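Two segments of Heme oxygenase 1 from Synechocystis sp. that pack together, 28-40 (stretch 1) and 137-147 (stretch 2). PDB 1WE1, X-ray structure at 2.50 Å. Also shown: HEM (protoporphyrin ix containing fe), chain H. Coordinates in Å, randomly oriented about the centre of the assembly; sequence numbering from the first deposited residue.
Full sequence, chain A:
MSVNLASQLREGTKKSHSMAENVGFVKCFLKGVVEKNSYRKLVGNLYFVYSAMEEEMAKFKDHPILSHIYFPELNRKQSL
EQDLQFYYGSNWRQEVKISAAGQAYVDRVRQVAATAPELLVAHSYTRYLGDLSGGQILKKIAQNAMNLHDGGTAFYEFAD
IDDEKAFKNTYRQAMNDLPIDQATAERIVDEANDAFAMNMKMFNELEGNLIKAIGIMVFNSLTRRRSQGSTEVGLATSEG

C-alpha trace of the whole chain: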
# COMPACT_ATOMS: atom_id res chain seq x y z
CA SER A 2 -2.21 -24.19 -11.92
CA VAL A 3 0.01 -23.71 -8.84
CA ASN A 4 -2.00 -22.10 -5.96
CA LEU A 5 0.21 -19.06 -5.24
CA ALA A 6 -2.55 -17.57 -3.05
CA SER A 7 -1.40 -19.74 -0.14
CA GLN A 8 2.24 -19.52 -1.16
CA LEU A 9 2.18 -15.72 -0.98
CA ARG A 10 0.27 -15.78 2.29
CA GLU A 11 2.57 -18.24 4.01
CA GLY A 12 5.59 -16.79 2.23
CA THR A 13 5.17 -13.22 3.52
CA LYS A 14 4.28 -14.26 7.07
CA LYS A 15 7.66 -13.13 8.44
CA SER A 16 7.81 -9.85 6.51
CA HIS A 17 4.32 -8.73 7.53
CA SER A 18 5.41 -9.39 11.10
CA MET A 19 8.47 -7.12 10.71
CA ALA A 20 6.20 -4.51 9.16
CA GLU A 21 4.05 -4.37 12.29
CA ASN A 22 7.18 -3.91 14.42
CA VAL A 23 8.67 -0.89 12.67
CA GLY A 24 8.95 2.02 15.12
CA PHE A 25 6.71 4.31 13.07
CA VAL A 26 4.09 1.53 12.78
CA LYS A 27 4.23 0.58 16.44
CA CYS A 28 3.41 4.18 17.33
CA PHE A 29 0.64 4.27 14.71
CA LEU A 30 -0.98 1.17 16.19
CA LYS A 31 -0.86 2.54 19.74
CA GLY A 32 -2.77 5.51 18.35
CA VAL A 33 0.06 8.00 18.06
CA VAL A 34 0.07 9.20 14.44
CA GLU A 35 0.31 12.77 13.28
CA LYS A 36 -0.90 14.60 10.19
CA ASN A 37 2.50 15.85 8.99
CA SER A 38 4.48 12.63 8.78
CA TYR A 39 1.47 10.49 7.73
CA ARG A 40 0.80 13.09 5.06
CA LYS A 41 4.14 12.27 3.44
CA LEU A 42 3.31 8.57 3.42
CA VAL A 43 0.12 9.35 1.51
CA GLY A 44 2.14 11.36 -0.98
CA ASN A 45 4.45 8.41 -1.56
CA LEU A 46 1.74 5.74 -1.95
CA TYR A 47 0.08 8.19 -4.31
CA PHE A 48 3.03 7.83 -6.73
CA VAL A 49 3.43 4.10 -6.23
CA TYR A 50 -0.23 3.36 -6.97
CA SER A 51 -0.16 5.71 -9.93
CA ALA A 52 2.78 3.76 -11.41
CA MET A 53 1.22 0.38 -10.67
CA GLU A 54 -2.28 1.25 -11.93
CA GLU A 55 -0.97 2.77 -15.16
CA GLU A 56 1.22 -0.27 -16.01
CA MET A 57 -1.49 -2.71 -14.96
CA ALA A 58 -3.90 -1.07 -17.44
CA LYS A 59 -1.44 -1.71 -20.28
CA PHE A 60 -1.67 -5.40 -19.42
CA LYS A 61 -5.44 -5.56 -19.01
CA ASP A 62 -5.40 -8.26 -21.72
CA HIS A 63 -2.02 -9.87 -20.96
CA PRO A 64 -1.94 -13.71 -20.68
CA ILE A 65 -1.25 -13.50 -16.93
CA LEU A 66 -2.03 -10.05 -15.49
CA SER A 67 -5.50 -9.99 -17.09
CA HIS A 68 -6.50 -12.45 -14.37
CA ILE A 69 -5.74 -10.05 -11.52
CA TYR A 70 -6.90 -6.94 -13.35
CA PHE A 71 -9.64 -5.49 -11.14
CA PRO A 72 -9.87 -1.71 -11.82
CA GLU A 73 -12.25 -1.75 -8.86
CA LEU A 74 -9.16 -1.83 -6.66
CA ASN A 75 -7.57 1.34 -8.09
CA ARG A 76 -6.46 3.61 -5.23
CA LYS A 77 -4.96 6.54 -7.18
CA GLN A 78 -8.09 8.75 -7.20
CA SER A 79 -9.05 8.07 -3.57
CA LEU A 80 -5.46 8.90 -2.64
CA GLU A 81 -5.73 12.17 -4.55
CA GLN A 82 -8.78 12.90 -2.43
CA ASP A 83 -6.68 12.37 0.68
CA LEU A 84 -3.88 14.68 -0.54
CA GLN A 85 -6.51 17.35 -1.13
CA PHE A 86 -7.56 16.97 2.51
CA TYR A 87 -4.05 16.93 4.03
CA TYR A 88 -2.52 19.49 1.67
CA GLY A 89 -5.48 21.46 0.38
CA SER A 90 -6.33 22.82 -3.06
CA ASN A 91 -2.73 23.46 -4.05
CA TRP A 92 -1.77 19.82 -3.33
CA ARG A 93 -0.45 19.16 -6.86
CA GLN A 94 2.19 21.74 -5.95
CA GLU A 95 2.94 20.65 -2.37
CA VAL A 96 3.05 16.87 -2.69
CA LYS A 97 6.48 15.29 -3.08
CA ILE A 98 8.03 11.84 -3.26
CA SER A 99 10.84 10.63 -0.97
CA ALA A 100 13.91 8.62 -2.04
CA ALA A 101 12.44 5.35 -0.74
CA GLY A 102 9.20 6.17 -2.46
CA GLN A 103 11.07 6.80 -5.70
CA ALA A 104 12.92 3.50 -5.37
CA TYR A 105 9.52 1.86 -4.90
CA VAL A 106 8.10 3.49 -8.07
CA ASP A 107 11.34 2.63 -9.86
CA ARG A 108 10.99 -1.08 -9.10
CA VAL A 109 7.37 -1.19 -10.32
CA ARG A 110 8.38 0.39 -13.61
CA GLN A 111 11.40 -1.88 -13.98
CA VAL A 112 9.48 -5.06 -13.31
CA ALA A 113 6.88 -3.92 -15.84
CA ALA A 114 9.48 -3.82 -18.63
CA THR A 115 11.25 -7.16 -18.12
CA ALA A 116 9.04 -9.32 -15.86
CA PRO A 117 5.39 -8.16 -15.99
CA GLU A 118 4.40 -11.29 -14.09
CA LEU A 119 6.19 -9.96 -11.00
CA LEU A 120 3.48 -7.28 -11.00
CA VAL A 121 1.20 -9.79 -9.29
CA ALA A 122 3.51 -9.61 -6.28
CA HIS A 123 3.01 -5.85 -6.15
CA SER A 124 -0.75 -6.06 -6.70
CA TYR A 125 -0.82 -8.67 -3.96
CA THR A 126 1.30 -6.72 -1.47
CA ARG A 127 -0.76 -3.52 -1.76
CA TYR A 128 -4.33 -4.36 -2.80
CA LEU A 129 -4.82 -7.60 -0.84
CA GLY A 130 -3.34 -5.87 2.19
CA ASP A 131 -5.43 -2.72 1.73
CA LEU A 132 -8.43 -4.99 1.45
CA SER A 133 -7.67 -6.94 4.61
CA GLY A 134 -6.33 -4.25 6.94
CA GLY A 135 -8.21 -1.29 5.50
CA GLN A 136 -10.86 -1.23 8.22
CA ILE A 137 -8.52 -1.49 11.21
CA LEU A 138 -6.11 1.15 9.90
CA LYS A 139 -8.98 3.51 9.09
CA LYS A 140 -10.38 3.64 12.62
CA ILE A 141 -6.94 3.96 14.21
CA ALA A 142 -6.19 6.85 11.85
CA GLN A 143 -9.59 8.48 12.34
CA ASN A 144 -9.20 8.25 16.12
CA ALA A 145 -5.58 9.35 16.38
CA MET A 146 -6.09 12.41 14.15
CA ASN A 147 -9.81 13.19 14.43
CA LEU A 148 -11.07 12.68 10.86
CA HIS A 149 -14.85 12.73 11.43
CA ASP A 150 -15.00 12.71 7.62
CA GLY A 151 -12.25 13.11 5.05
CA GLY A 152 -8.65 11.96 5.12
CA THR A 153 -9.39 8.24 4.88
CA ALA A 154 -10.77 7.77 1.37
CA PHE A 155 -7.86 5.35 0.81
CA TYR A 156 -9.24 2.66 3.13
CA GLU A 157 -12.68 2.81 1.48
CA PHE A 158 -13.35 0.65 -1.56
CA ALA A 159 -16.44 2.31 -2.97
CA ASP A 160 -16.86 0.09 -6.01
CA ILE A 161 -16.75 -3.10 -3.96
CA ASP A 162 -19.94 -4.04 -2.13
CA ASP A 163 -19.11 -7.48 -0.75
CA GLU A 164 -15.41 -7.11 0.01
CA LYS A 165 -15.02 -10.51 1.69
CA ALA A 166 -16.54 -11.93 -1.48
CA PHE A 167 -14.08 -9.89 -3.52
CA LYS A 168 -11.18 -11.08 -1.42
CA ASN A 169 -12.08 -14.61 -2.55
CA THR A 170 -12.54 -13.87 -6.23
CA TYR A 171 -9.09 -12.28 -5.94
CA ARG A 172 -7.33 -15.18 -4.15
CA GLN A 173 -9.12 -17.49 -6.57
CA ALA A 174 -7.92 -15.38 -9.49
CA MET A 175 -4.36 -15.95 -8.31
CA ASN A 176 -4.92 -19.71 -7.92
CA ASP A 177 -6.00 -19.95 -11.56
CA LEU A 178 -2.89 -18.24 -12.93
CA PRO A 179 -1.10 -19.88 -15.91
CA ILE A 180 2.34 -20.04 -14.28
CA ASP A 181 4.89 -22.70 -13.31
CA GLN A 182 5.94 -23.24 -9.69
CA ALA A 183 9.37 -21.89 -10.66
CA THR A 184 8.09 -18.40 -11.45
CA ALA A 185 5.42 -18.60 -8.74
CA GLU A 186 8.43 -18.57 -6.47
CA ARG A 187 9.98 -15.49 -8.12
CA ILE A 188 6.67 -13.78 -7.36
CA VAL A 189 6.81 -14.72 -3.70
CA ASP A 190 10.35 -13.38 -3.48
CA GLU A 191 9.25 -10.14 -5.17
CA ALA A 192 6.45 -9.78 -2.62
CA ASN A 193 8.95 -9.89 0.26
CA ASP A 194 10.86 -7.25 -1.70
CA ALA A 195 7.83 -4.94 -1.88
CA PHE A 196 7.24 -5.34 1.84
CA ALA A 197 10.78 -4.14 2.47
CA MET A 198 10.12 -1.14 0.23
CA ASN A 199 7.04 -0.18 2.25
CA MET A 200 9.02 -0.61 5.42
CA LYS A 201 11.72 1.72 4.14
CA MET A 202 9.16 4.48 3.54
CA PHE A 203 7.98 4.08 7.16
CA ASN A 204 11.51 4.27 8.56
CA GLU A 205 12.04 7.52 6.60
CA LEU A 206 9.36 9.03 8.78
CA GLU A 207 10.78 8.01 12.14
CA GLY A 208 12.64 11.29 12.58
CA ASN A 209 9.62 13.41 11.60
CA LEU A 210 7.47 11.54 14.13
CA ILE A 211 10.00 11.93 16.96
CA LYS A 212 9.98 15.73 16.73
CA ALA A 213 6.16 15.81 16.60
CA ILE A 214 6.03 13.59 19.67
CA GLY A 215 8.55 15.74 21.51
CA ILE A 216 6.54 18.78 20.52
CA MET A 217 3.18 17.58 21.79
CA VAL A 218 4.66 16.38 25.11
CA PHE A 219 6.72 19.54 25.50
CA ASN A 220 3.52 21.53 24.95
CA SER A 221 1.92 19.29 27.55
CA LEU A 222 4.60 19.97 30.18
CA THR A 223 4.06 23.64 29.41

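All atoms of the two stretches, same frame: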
# COMPACT_ATOMS: atom_id res chain seq x y z
N CYS A 28 4.03 2.98 16.81
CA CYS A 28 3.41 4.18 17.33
C CYS A 28 2.03 4.38 16.73
O CYS A 28 1.08 4.75 17.42
CB CYS A 28 4.29 5.41 17.05
SG CYS A 28 5.86 5.43 17.99
N PHE A 29 1.91 4.14 15.42
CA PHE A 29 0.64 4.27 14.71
C PHE A 29 -0.43 3.38 15.35
O PHE A 29 -1.56 3.80 15.59
CB PHE A 29 0.82 3.85 13.25
CG PHE A 29 -0.42 4.00 12.42
CD1 PHE A 29 -0.58 5.11 11.61
CD2 PHE A 29 -1.41 3.04 12.46
CE1 PHE A 29 -1.72 5.25 10.84
CE2 PHE A 29 -2.56 3.17 11.70
CZ PHE A 29 -2.72 4.28 10.88
N LEU A 30 -0.06 2.13 15.60
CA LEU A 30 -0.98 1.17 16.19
C LEU A 30 -1.44 1.62 17.56
O LEU A 30 -2.63 1.55 17.86
CB LEU A 30 -0.31 -0.20 16.25
CG LEU A 30 -0.78 -1.21 15.18
CD1 LEU A 30 -1.50 -0.52 14.04
CD2 LEU A 30 0.42 -2.00 14.67
N LYS A 31 -0.51 2.07 18.40
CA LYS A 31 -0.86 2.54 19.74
C LYS A 31 -1.58 3.89 19.69
O LYS A 31 -1.71 4.57 20.71
CB LYS A 31 0.38 2.66 20.63
CG LYS A 31 0.90 1.34 21.19
CD LYS A 31 1.67 1.58 22.48
CE LYS A 31 2.06 0.28 23.19
NZ LYS A 31 3.17 -0.42 22.50
N GLY A 32 -2.03 4.27 18.50
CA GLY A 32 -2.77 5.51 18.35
C GLY A 32 -2.01 6.81 18.20
O GLY A 32 -2.62 7.86 18.09
N VAL A 33 -0.68 6.77 18.22
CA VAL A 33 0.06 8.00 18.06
C VAL A 33 0.57 8.16 16.61
O VAL A 33 1.60 7.61 16.21
CB VAL A 33 1.19 8.14 19.14
CG1 VAL A 33 1.57 6.80 19.66
CG2 VAL A 33 2.40 8.86 18.59
N VAL A 34 -0.22 8.89 15.83
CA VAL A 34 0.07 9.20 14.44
C VAL A 34 -0.19 10.69 14.32
O VAL A 34 -1.00 11.25 15.06
CB VAL A 34 -0.86 8.46 13.44
CG1 VAL A 34 -2.30 8.70 13.80
CG2 VAL A 34 -0.63 8.97 12.02
N GLU A 35 0.50 11.35 13.41
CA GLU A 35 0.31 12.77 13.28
C GLU A 35 0.31 13.22 11.83
O GLU A 35 1.17 12.83 11.04
CB GLU A 35 1.37 13.49 14.11
CG GLU A 35 2.07 14.67 13.45
CD GLU A 35 3.30 14.24 12.68
OE1 GLU A 35 3.73 13.08 12.83
OE2 GLU A 35 3.85 15.07 11.93
N LYS A 36 -0.68 14.04 11.51
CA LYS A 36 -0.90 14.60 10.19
C LYS A 36 0.32 14.90 9.31
O LYS A 36 0.33 14.56 8.13
CB LYS A 36 -1.76 15.86 10.34
CG LYS A 36 -1.87 16.70 9.07
CD LYS A 36 -2.61 18.01 9.32
CE LYS A 36 -2.56 18.93 8.09
NZ LYS A 36 -3.17 18.33 6.87
N ASN A 37 1.37 15.51 9.85
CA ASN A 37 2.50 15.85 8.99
C ASN A 37 3.35 14.71 8.45
O ASN A 37 3.73 14.73 7.28
CB ASN A 37 3.38 16.90 9.66
CG ASN A 37 2.64 18.18 9.90
OD1 ASN A 37 2.04 18.75 8.98
ND2 ASN A 37 2.64 18.64 11.15
N SER A 38 3.68 13.73 9.27
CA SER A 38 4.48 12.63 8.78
C SER A 38 3.59 11.69 7.93
O SER A 38 3.97 11.31 6.83
CB SER A 38 5.15 11.88 9.94
OG SER A 38 4.22 11.50 10.93
N TYR A 39 2.40 11.37 8.44
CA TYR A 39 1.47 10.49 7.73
C TYR A 39 1.07 11.06 6.38
O TYR A 39 0.70 10.35 5.47
CB TYR A 39 0.23 10.26 8.60
CG TYR A 39 -0.91 9.51 7.92
CD1 TYR A 39 -1.85 10.19 7.14
CD2 TYR A 39 -1.03 8.12 8.03
CE1 TYR A 39 -2.88 9.51 6.49
CE2 TYR A 39 -2.05 7.43 7.39
CZ TYR A 39 -2.97 8.12 6.62
OH TYR A 39 -3.97 7.44 5.99
N ARG A 40 1.15 12.38 6.28
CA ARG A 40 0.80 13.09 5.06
C ARG A 40 1.82 12.77 3.96
O ARG A 40 1.50 12.72 2.78
CB ARG A 40 0.79 14.60 5.39
CG ARG A 40 0.22 15.49 4.33
CD ARG A 40 -0.03 16.89 4.84
NE ARG A 40 1.19 17.65 5.12
CZ ARG A 40 1.23 18.99 5.07
NH1 ARG A 40 0.14 19.67 4.76
NH2 ARG A 40 2.36 19.64 5.34
N ILE A 137 -9.21 -1.73 9.95
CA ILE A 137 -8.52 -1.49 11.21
C ILE A 137 -7.74 -0.19 11.15
O ILE A 137 -7.87 0.67 12.02
CB ILE A 137 -7.53 -2.62 11.53
CG1 ILE A 137 -8.28 -3.95 11.68
CG2 ILE A 137 -6.77 -2.29 12.80
CD1 ILE A 137 -7.41 -5.13 12.04
N LEU A 138 -6.93 -0.04 10.10
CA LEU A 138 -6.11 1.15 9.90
C LEU A 138 -6.92 2.45 9.85
O LEU A 138 -6.49 3.50 10.34
CB LEU A 138 -5.28 1.00 8.62
CG LEU A 138 -4.35 -0.22 8.65
CD1 LEU A 138 -3.77 -0.48 7.26
CD2 LEU A 138 -3.24 0.02 9.68
N LYS A 139 -8.11 2.36 9.24
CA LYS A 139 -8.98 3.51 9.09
C LYS A 139 -9.43 4.05 10.45
O LYS A 139 -9.31 5.24 10.71
CB LYS A 139 -10.21 3.14 8.26
CG LYS A 139 -11.03 4.34 7.86
CD LYS A 139 -12.40 3.95 7.34
CE LYS A 139 -13.21 5.21 7.05
NZ LYS A 139 -14.67 4.92 6.85
N LYS A 140 -9.95 3.18 11.31
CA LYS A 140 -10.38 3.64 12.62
C LYS A 140 -9.21 4.20 13.42
O LYS A 140 -9.30 5.30 13.98
CB LYS A 140 -11.08 2.52 13.42
CG LYS A 140 -11.64 3.03 14.77
CD LYS A 140 -12.46 2.00 15.53
CE LYS A 140 -13.82 1.77 14.87
NZ LYS A 140 -14.68 0.85 15.66
N ILE A 141 -8.10 3.48 13.48
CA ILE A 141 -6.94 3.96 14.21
C ILE A 141 -6.51 5.35 13.74
O ILE A 141 -6.15 6.19 14.54
CB ILE A 141 -5.74 3.00 14.06
CG1 ILE A 141 -6.01 1.72 14.86
CG2 ILE A 141 -4.46 3.69 14.54
CD1 ILE A 141 -4.93 0.68 14.78
N ALA A 142 -6.56 5.57 12.43
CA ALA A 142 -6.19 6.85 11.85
C ALA A 142 -7.21 7.90 12.28
O ALA A 142 -6.86 8.93 12.85
CB ALA A 142 -6.15 6.75 10.35
N GLN A 143 -8.48 7.61 11.99
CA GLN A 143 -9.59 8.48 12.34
C GLN A 143 -9.59 8.88 13.82
O GLN A 143 -9.92 10.01 14.17
CB GLN A 143 -10.92 7.80 12.02
CG GLN A 143 -11.35 7.89 10.57
CD GLN A 143 -12.62 7.09 10.28
OE1 GLN A 143 -13.27 7.27 9.24
NE2 GLN A 143 -12.98 6.19 11.20
N ASN A 144 -9.23 7.95 14.70
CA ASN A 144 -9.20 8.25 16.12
C ASN A 144 -7.98 9.06 16.55
O ASN A 144 -8.10 10.03 17.31
CB ASN A 144 -9.27 6.96 16.96
CG ASN A 144 -10.70 6.42 17.09
OD1 ASN A 144 -11.67 7.19 17.19
ND2 ASN A 144 -10.83 5.10 17.10
N ALA A 145 -6.82 8.68 16.03
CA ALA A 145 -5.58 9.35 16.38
C ALA A 145 -5.39 10.74 15.77
O ALA A 145 -4.51 11.48 16.19
CB ALA A 145 -4.42 8.47 16.01
N MET A 146 -6.22 11.11 14.80
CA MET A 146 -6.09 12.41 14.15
C MET A 146 -7.42 13.18 14.06
O MET A 146 -7.45 14.33 13.62
CB MET A 146 -5.52 12.23 12.73
CG MET A 146 -4.03 11.89 12.68
SD MET A 146 -3.45 11.44 11.01
CE MET A 146 -3.75 12.92 10.15
N ASN A 147 -8.50 12.55 14.48
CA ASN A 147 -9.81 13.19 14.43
C ASN A 147 -10.24 13.52 13.00
O ASN A 147 -10.24 14.69 12.60
CB ASN A 147 -9.80 14.48 15.26
CG ASN A 147 -10.18 14.24 16.71
OD1 ASN A 147 -10.15 15.16 17.53
ND2 ASN A 147 -10.55 13.00 17.04
CHA HEM H . -3.11 -9.06 5.77
CHB HEM H . -0.00 -6.26 3.34
CHC HEM H . 0.92 -3.95 7.51
CHD HEM H . -3.18 -5.70 9.29
C1A HEM H . -2.25 -8.62 4.74
C2A HEM H . -2.05 -9.24 3.45
C3A HEM H . -1.14 -8.48 2.78
C4A HEM H . -0.83 -7.34 3.66
CMA HEM H . -0.55 -8.69 1.41
CAA HEM H . -2.79 -10.47 2.93
CBA HEM H . -2.30 -11.83 3.49
CGA HEM H . -2.98 -12.96 2.98
O1A HEM H . -2.36 -13.62 2.06
O2A HEM H . -4.12 -13.31 3.36
C1B HEM H . 0.56 -5.39 4.28
C2B HEM H . 1.68 -4.48 4.01
C3B HEM H . 1.90 -3.79 5.16
C4B HEM H . 0.97 -4.34 6.15
CMB HEM H . 2.38 -4.37 2.68
CAB HEM H . 2.85 -2.64 5.42
CBB HEM H . 4.36 -3.01 5.29
C1C HEM H . -0.16 -4.15 8.34
C2C HEM H . -0.40 -3.45 9.59
C3C HEM H . -1.42 -4.12 10.18
C4C HEM H . -1.98 -5.00 9.18
CMC HEM H . 0.36 -2.23 10.07
CAC HEM H . -1.88 -4.01 11.63
CBC HEM H . -2.98 -2.92 11.78
C1D HEM H . -3.56 -6.79 8.47
C2D HEM H . -4.70 -7.66 8.74
C3D HEM H . -4.71 -8.58 7.74
C4D HEM H . -3.53 -8.29 6.88
CMD HEM H . -5.59 -7.50 9.93
CAD HEM H . -5.67 -9.70 7.45
CBD HEM H . -5.16 -11.10 8.03
CGD HEM H . -5.90 -12.20 7.54
O1D HEM H . -6.23 -12.26 6.29
O2D HEM H . -6.25 -13.14 8.31
NA HEM H . -1.49 -7.48 4.86
NB HEM H . 0.14 -5.28 5.59
NC HEM H . -1.17 -5.08 8.08
ND HEM H . -2.90 -7.18 7.31
FE HEM H . -1.36 -6.28 6.46
O HOH W 1 -2.52 -5.18 5.63

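Stretch 1 is a bend between two helices. The first helix ends at Leu-30, Lys-31 is the first residue to leave helical geometry, and the chain then runs extended through Val-33 and Val-34 before Glu-35 caps the next helix. Gly-32 makes the turn possible: its phi of 83° with psi near 0° would press a CB against the carbonyl oxygen of the preceding residue, so a residue without a side chain fits here. The bond from Val-33 N to Cys-28 O, 2.8 Å, helps close the end of the first helix. Stretch 2 is simpler, a helix that enters from earlier in the chain and runs through Met-146, held by bonds such as Ala-142 N to Leu-138 O at 2.9 Å, after which Asn-147 leaves helical geometry, with positive phi. The backbones come closest at Gly-32 and Ala-145, whose CA atoms lie 5.2 Å apart.

No hydrogen bond crosses the contact, which buries 512 Å² and rests on apolar packing. At one end, the buried ring of Phe-29, with chi1 in the t well, reaches three residues of the helix. Its CE2 lies 3.5 Å from Ile-141 CG2 and 3.8 Å from Leu-138 CD2, while its CZ is 4.3 Å from Ala-142 CB; all three meet the ring obliquely. A flat, wide side chain can touch residues on successive turns, and the methyl of Ala-142 adds a looser apolar contact. Leu-30 starts out pointing away, yet its end returns, placing CD1 3.7 Å from Ile-141 CD1. The same Leu-30 CD1 and Leu-138 CD2 each come within 3.6 Å of HEM CBC, so this greasy edge of the contact also borders the heme.

Farther along, Val-34 points toward the helix, and its compact branched side chain fills the space beside Ala-145 and Met-146: Val-34 CG1 is 3.1 Å from Ala-145 CB, a tight approach, and 3.8 Å from Met-146 CG.

Met-146 has the largest area covered by the other stretch. Its long, unbranched side chain (m, t, p) reaches the backbone just after the N-cap, where Met-146 CE lies 3.3 Å from Lys-36 CA. Met-146 SD lies 4.8 Å from the centroid of the Tyr-39 ring, 30° off the ring normal, an oblique sulfur-aromatic contact.

Glu-35 points away from this packing and serves its own helix instead. Its OE2 accepts from Ser-38 N at 3.0 Å, a capping bond to an NH that otherwise has only a weak bond, 3.2 Å from Ser-38 N to Glu-35 O, and its OE1 accepts from Ser-38 OG at 2.5 Å.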